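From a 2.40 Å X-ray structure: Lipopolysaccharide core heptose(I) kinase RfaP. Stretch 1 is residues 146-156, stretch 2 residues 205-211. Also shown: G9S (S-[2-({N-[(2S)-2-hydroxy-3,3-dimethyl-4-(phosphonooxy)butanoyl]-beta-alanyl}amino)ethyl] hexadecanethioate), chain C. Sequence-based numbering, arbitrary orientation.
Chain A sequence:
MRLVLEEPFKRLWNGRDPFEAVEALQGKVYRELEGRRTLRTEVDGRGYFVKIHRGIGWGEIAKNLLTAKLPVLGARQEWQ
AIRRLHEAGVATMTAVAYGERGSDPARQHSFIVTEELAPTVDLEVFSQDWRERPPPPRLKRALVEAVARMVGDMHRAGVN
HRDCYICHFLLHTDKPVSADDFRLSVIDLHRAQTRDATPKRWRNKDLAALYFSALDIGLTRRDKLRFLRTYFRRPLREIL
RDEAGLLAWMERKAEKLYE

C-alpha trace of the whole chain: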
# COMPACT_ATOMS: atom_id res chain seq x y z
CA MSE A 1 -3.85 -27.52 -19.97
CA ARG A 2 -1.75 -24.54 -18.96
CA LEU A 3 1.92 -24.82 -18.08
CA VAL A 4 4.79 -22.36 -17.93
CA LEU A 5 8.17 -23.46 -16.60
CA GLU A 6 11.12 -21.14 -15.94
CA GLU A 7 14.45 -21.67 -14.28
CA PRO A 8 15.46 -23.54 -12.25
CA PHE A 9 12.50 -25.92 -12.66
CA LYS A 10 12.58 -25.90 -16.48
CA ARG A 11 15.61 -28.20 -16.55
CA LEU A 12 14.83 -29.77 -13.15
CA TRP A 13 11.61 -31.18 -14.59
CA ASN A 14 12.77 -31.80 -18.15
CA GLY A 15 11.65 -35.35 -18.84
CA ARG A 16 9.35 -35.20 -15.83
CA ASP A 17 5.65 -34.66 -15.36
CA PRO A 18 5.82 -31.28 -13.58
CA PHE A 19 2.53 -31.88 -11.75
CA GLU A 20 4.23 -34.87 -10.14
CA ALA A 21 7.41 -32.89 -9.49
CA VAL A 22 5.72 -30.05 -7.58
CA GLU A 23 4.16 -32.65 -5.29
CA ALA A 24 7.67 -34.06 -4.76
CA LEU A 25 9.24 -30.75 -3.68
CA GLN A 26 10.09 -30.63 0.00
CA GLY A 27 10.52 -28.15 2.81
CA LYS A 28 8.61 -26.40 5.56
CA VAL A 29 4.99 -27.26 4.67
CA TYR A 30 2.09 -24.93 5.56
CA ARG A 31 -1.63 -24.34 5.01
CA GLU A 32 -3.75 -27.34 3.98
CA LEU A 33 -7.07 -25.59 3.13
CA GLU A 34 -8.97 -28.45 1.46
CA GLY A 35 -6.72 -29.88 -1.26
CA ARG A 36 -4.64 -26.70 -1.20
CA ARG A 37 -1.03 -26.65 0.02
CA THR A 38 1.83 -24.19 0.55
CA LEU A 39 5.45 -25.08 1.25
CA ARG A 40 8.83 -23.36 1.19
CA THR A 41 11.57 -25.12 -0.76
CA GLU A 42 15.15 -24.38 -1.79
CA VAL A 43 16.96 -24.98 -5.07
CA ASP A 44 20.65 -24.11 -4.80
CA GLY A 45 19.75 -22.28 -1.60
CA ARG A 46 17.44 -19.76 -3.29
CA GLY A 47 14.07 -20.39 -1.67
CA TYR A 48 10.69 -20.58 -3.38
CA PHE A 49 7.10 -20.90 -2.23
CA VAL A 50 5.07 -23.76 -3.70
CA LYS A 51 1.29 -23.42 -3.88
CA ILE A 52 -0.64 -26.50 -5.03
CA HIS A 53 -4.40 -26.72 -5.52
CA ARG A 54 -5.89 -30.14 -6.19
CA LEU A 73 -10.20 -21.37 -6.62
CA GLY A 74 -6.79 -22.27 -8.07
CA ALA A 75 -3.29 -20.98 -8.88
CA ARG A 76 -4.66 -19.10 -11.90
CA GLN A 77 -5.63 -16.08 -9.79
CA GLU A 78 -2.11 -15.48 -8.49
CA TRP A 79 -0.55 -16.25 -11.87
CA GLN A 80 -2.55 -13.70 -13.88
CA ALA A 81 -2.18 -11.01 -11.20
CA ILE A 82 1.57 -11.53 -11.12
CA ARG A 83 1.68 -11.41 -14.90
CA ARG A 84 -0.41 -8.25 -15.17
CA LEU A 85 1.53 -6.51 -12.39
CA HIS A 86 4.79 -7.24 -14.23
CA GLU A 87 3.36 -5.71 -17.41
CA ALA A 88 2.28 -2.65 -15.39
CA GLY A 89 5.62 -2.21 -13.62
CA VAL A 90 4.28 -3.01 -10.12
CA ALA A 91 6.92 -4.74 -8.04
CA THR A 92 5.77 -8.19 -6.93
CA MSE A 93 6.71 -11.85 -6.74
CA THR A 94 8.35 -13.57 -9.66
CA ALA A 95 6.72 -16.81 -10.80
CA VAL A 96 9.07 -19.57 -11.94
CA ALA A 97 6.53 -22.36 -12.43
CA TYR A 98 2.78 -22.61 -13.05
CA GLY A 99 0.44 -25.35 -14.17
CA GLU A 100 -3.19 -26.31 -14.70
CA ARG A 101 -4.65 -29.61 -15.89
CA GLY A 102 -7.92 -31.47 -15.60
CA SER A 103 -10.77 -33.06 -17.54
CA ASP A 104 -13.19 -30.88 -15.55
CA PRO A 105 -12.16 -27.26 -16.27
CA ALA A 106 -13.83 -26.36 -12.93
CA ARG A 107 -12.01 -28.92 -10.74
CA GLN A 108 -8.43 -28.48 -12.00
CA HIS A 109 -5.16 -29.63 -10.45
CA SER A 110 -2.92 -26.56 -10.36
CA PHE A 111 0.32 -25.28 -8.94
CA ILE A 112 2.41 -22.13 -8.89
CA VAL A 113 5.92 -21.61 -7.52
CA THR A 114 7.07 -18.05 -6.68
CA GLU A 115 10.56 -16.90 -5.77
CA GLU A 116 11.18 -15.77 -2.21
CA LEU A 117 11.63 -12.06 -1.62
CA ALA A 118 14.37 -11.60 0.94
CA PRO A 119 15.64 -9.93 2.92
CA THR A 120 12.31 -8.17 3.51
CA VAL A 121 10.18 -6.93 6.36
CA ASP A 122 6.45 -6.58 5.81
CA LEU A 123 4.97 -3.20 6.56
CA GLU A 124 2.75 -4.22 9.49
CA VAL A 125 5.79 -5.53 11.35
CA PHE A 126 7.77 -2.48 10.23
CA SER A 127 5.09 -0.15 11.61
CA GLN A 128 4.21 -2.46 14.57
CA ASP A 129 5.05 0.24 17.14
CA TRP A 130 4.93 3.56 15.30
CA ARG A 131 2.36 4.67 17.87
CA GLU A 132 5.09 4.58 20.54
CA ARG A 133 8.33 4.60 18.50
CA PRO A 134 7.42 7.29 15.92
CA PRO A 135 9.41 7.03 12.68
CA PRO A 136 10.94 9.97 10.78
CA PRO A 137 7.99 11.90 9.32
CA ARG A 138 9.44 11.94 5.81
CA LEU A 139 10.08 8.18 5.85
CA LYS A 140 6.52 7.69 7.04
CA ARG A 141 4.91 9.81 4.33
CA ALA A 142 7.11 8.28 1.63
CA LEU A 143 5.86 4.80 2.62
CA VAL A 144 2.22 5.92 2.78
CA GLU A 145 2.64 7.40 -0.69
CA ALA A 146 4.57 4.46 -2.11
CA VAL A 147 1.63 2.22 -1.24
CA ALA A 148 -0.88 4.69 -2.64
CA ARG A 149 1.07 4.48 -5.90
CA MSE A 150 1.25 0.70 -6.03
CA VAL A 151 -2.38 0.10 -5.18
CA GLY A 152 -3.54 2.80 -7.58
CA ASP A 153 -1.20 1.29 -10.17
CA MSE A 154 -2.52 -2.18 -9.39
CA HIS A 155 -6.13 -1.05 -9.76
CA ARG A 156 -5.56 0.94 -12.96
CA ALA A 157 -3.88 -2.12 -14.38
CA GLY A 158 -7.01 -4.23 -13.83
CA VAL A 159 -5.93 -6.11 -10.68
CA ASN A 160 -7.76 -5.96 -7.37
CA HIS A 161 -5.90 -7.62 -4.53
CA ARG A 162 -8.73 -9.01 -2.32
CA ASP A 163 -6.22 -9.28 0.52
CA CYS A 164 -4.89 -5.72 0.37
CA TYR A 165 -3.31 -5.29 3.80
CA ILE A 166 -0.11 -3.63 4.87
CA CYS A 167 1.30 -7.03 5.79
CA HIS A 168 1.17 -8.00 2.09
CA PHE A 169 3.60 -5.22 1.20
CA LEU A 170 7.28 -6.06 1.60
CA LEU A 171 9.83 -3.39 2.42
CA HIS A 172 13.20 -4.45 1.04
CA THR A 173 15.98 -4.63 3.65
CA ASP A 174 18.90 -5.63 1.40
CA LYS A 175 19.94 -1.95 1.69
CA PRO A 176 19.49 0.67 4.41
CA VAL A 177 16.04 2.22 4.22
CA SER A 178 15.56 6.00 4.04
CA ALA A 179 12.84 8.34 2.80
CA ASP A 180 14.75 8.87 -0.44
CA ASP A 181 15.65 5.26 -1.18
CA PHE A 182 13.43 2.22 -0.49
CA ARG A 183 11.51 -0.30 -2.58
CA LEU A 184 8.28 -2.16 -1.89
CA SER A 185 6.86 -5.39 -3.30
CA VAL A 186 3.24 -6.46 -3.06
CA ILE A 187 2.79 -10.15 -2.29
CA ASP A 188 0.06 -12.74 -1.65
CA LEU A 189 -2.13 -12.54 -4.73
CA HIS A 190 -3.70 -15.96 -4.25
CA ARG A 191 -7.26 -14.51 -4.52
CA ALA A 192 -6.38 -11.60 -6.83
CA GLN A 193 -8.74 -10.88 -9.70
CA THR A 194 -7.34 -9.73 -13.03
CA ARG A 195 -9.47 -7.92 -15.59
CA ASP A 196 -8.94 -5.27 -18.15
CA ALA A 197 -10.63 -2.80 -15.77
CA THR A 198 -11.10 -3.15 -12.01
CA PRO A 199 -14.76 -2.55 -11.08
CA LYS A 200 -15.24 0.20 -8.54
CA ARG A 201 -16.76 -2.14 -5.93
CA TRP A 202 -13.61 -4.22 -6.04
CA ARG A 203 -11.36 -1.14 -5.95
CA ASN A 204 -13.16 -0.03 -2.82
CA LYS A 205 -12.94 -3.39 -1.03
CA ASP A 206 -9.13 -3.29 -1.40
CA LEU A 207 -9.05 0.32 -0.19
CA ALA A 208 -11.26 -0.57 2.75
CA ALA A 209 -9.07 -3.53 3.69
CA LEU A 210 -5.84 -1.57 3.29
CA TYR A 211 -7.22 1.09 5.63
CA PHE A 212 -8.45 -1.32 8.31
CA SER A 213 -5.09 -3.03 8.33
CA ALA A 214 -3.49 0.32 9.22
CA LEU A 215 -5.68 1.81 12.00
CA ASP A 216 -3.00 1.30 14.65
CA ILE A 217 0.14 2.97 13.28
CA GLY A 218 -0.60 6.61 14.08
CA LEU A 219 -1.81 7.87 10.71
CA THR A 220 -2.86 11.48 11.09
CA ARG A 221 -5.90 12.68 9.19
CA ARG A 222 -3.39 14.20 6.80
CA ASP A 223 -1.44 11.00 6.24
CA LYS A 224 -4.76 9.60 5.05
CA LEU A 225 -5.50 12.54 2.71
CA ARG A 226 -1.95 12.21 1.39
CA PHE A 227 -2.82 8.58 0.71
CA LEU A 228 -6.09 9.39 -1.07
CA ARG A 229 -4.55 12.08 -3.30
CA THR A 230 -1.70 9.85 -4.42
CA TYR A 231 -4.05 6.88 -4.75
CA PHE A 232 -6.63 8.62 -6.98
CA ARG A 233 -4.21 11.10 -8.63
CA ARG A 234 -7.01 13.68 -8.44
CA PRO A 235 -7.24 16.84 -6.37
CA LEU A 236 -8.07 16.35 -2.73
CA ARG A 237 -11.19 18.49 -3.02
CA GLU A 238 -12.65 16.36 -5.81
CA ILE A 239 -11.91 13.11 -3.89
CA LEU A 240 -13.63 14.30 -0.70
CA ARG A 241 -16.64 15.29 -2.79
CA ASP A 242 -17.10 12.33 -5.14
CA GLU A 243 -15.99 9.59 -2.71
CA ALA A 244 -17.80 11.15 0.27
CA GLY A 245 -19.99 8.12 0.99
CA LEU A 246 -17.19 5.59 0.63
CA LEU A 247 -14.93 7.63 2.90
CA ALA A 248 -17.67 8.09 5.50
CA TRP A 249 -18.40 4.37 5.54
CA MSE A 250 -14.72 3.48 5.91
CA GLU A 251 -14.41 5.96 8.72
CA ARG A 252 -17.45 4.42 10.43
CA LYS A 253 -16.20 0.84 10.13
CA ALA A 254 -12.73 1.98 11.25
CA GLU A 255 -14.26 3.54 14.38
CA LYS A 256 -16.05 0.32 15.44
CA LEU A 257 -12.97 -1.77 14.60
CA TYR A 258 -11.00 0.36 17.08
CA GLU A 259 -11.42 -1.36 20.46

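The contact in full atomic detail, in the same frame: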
# COMPACT_ATOMS: atom_id res chain seq x y z
N ALA A 146 4.15 5.57 -1.27
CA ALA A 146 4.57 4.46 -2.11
C ALA A 146 3.50 3.37 -2.18
O ALA A 146 3.40 2.67 -3.19
CB ALA A 146 5.89 3.88 -1.58
N VAL A 147 2.66 3.24 -1.15
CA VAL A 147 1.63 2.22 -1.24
C VAL A 147 0.46 2.76 -2.04
O VAL A 147 -0.13 2.04 -2.86
CB VAL A 147 1.19 1.75 0.16
CG1 VAL A 147 0.08 0.72 0.05
CG2 VAL A 147 2.39 1.20 0.91
N ALA A 148 0.09 4.01 -1.79
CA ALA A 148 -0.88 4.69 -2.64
C ALA A 148 -0.55 4.52 -4.12
O ALA A 148 -1.43 4.19 -4.92
CB ALA A 148 -0.96 6.16 -2.25
N ARG A 149 0.72 4.63 -4.49
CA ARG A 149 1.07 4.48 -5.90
C ARG A 149 0.88 3.05 -6.38
O ARG A 149 0.40 2.82 -7.50
CB ARG A 149 2.50 4.94 -6.16
CG ARG A 149 2.65 6.45 -6.29
CD ARG A 149 4.05 6.84 -6.76
NE ARG A 149 5.12 6.22 -5.98
CZ ARG A 149 5.77 6.82 -4.98
NH1 ARG A 149 5.44 8.06 -4.63
NH2 ARG A 149 6.74 6.17 -4.33
N MSE A 150 1.28 2.08 -5.57
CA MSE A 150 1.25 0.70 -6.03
C MSE A 150 -0.17 0.22 -6.17
O MSE A 150 -0.53 -0.39 -7.17
CB MSE A 150 2.03 -0.18 -5.09
CG MSE A 150 3.52 0.05 -5.14
SE MSE A 150 4.36 -1.28 -3.99
CE MSE A 150 3.97 -2.91 -4.96
N VAL A 151 -0.99 0.54 -5.17
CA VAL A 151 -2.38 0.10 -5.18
C VAL A 151 -3.14 0.77 -6.32
O VAL A 151 -3.77 0.10 -7.14
CB VAL A 151 -3.03 0.38 -3.80
CG1 VAL A 151 -4.52 0.09 -3.81
CG2 VAL A 151 -2.34 -0.44 -2.71
N GLY A 152 -3.07 2.11 -6.39
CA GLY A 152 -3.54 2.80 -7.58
C GLY A 152 -3.06 2.18 -8.87
O GLY A 152 -3.85 1.89 -9.76
N ASP A 153 -1.74 1.92 -8.96
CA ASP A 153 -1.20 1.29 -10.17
C ASP A 153 -1.80 -0.08 -10.40
O ASP A 153 -2.20 -0.42 -11.53
CB ASP A 153 0.33 1.19 -10.07
CG ASP A 153 1.05 2.42 -10.66
OD1 ASP A 153 0.37 3.42 -10.98
OD2 ASP A 153 2.29 2.38 -10.80
N MSE A 154 -1.89 -0.88 -9.35
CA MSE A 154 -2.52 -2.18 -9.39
C MSE A 154 -3.95 -2.09 -9.93
O MSE A 154 -4.33 -2.85 -10.82
CB MSE A 154 -2.53 -2.75 -7.99
CG MSE A 154 -2.44 -4.23 -7.88
SE MSE A 154 -2.42 -4.63 -5.95
CE MSE A 154 -4.30 -4.30 -5.57
N HIS A 155 -4.73 -1.17 -9.36
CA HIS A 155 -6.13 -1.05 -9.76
C HIS A 155 -6.25 -0.59 -11.19
O HIS A 155 -7.04 -1.15 -11.96
CB HIS A 155 -6.87 -0.09 -8.85
CG HIS A 155 -7.15 -0.66 -7.50
ND1 HIS A 155 -7.59 0.11 -6.45
CD2 HIS A 155 -7.04 -1.92 -7.03
CE1 HIS A 155 -7.74 -0.65 -5.38
NE2 HIS A 155 -7.42 -1.89 -5.71
N ARG A 156 -5.48 0.45 -11.58
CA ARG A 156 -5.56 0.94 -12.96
C ARG A 156 -5.07 -0.14 -13.91
O ARG A 156 -5.37 -0.08 -15.10
CB ARG A 156 -4.73 2.23 -13.19
CG ARG A 156 -5.15 3.46 -12.38
CD ARG A 156 -3.98 4.48 -12.18
NE ARG A 156 -3.99 5.09 -10.84
CZ ARG A 156 -2.93 5.16 -10.03
NH1 ARG A 156 -1.75 4.66 -10.39
NH2 ARG A 156 -3.05 5.73 -8.83
N LYS A 205 -13.24 -2.33 -1.99
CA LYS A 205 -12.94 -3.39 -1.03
C LYS A 205 -11.46 -3.39 -0.66
O LYS A 205 -11.11 -3.37 0.52
CB LYS A 205 -13.38 -4.76 -1.59
CG LYS A 205 -14.91 -5.01 -1.59
CD LYS A 205 -15.24 -6.51 -1.49
CE LYS A 205 -16.75 -6.79 -1.45
NZ LYS A 205 -17.39 -6.78 -2.80
N ASP A 206 -10.57 -3.37 -1.67
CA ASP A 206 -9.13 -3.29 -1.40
C ASP A 206 -8.79 -2.08 -0.55
O ASP A 206 -8.00 -2.17 0.40
CB ASP A 206 -8.34 -3.19 -2.71
CG ASP A 206 -8.12 -4.51 -3.40
OD1 ASP A 206 -8.68 -5.56 -3.00
OD2 ASP A 206 -7.36 -4.47 -4.40
N LEU A 207 -9.32 -0.90 -0.93
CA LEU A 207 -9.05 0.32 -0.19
C LEU A 207 -9.56 0.23 1.23
O LEU A 207 -8.91 0.71 2.16
CB LEU A 207 -9.70 1.52 -0.88
CG LEU A 207 -9.20 2.05 -2.22
CD1 LEU A 207 -10.12 3.19 -2.63
CD2 LEU A 207 -7.76 2.49 -2.10
N ALA A 208 -10.75 -0.32 1.41
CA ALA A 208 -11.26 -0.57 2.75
C ALA A 208 -10.30 -1.45 3.54
O ALA A 208 -9.87 -1.10 4.64
CB ALA A 208 -12.64 -1.23 2.66
N ALA A 209 -9.93 -2.60 2.97
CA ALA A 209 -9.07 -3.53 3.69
C ALA A 209 -7.72 -2.90 3.98
O ALA A 209 -7.20 -3.03 5.10
CB ALA A 209 -8.93 -4.82 2.90
N LEU A 210 -7.13 -2.19 3.01
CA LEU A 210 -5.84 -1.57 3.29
C LEU A 210 -5.95 -0.62 4.47
O LEU A 210 -5.10 -0.64 5.37
CB LEU A 210 -5.33 -0.86 2.05
CG LEU A 210 -3.93 -0.33 2.32
CD1 LEU A 210 -2.98 -1.45 2.64
CD2 LEU A 210 -3.44 0.48 1.13
N TYR A 211 -7.03 0.16 4.52
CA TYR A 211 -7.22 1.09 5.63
C TYR A 211 -7.38 0.35 6.96
O TYR A 211 -6.74 0.70 7.95
CB TYR A 211 -8.44 1.96 5.35
CG TYR A 211 -8.68 3.04 6.38
CD1 TYR A 211 -7.62 3.65 7.04
CD2 TYR A 211 -9.97 3.44 6.70
CE1 TYR A 211 -7.84 4.63 7.99
CE2 TYR A 211 -10.20 4.43 7.64
CZ TYR A 211 -9.13 5.01 8.29
OH TYR A 211 -9.36 5.99 9.23
C1 G9S C . -10.43 12.81 5.96
C2 G9S C . -10.55 14.33 7.96
C3 G9S C . -11.33 14.87 9.15
C4 G9S C . -12.64 15.58 8.81
C5 G9S C . -13.77 16.13 6.50
C6 G9S C . -12.56 18.45 6.03
C7 G9S C . -12.84 19.92 6.26
C8 G9S C . -11.24 18.10 6.68
C10 G9S C . -10.92 9.41 5.31
C11 G9S C . -11.57 8.06 5.41
C12 G9S C . -10.65 6.88 5.19
C13 G9S C . -9.18 7.22 5.02
C14 G9S C . -8.55 6.89 3.66
C15 G9S C . -7.72 5.62 3.58
C16 G9S C . -6.33 5.65 4.16
N2 G9S C . -11.15 13.34 7.09
C19 G9S C . -9.50 11.66 6.24
C20 G9S C . -12.48 18.22 4.55
C21 G9S C . -5.29 4.69 3.58
C22 G9S C . -4.14 4.36 4.53
C23 G9S C . -3.29 3.16 4.25
C24 G9S C . -1.82 3.42 4.04
C25 G9S C . -0.84 2.26 3.98
C26 G9S C . 0.63 2.55 4.28
C27 G9S C . 1.08 2.43 5.73
C28 G9S C . 2.56 2.46 5.97
C29 G9S C . 3.19 1.25 6.57
C30 G9S C . -13.75 17.66 6.66
N3 G9S C . -13.25 15.20 7.52
O2 G9S C . -9.42 14.75 7.74
O3 G9S C . -10.97 10.07 4.28
O4 G9S C . -14.25 15.66 5.48
O5 G9S C . -13.97 17.99 7.98
O6 G9S C . -14.19 20.28 6.27
O8 G9S C . -16.01 22.04 6.28
O9 G9S C . -14.65 21.68 4.19
P1 G9S C . -14.65 21.68 5.71
S1 G9S C . -10.29 10.16 6.79

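Two nearly antiparallel helices meet here through a small, buried contact, with one hydrogen bond at one end and a short run of aliphatic packing along the rest. The axes make an angle of 158° and come no nearer than 11.5 Å. At that spacing the backbones do not touch, and side chains bridge the gap. The nearest CA atoms are those of Val151 and Leu207, 8.3 Å apart. Together the stretches bury 241 Å².

The polar end belongs to His155 and Asp206. His155 NE2 donates a hydrogen bond to Asp206 OD2 at 2.9 Å, with an N-H...acceptor angle of 163°, so the bond is close to straight. Both side chains leave their helices toward the other stretch, and both have chi1 in the m well. The carboxylate oxygen lies at the edge of the imidazole, near its plane, where the N-H of NE2 points. Histidine suits this place because its ring carries a donor far enough from the backbone to span the gap. Both residues are buried, so their polar atoms need partners. His155 ND1 and Asp206 OD1 find theirs elsewhere in the structure.

Met154, present as selenomethionine, also points toward the second helix. Its methyl carbon CE lies 3.3 Å from Asp206 OD2, the same oxygen that accepts from His155. This is a close packing contact against the carboxylate.

Away from this pair the contact is apolar. Val147 and Val151 sit one helical turn apart, so both point toward the second helix. Leu210 points back at them, and its CD2 packs against both: 3.7 Å from Val147 CG1 and 4.1 Å from Val151 CG2. Leu207 starts sideways, but its end comes nearer. Its CD2 is 4.4 Å from Val151 CG1, a looser contact, and its CG is 4.4 Å from His155 CE1 at the ring edge. Val151 thus has one methyl near each leucine. The branched valines offer methyls close to their own helix, while the longer leucines reach across to meet them.

The helical repeat explains the pattern. Val147, Val151 and the pair Met154 and His155 follow one another at three- to four-residue steps. On the other helix, Leu210 comes three to four residues after the adjacent pair Asp206 and Leu207. Residues between them, such as Arg149 and Ala208, are out of reach. Tyr211 also faces elsewhere: G9S C12 lies over one face of its ring, with Tyr211 CE2 3.5 Å from that carbon.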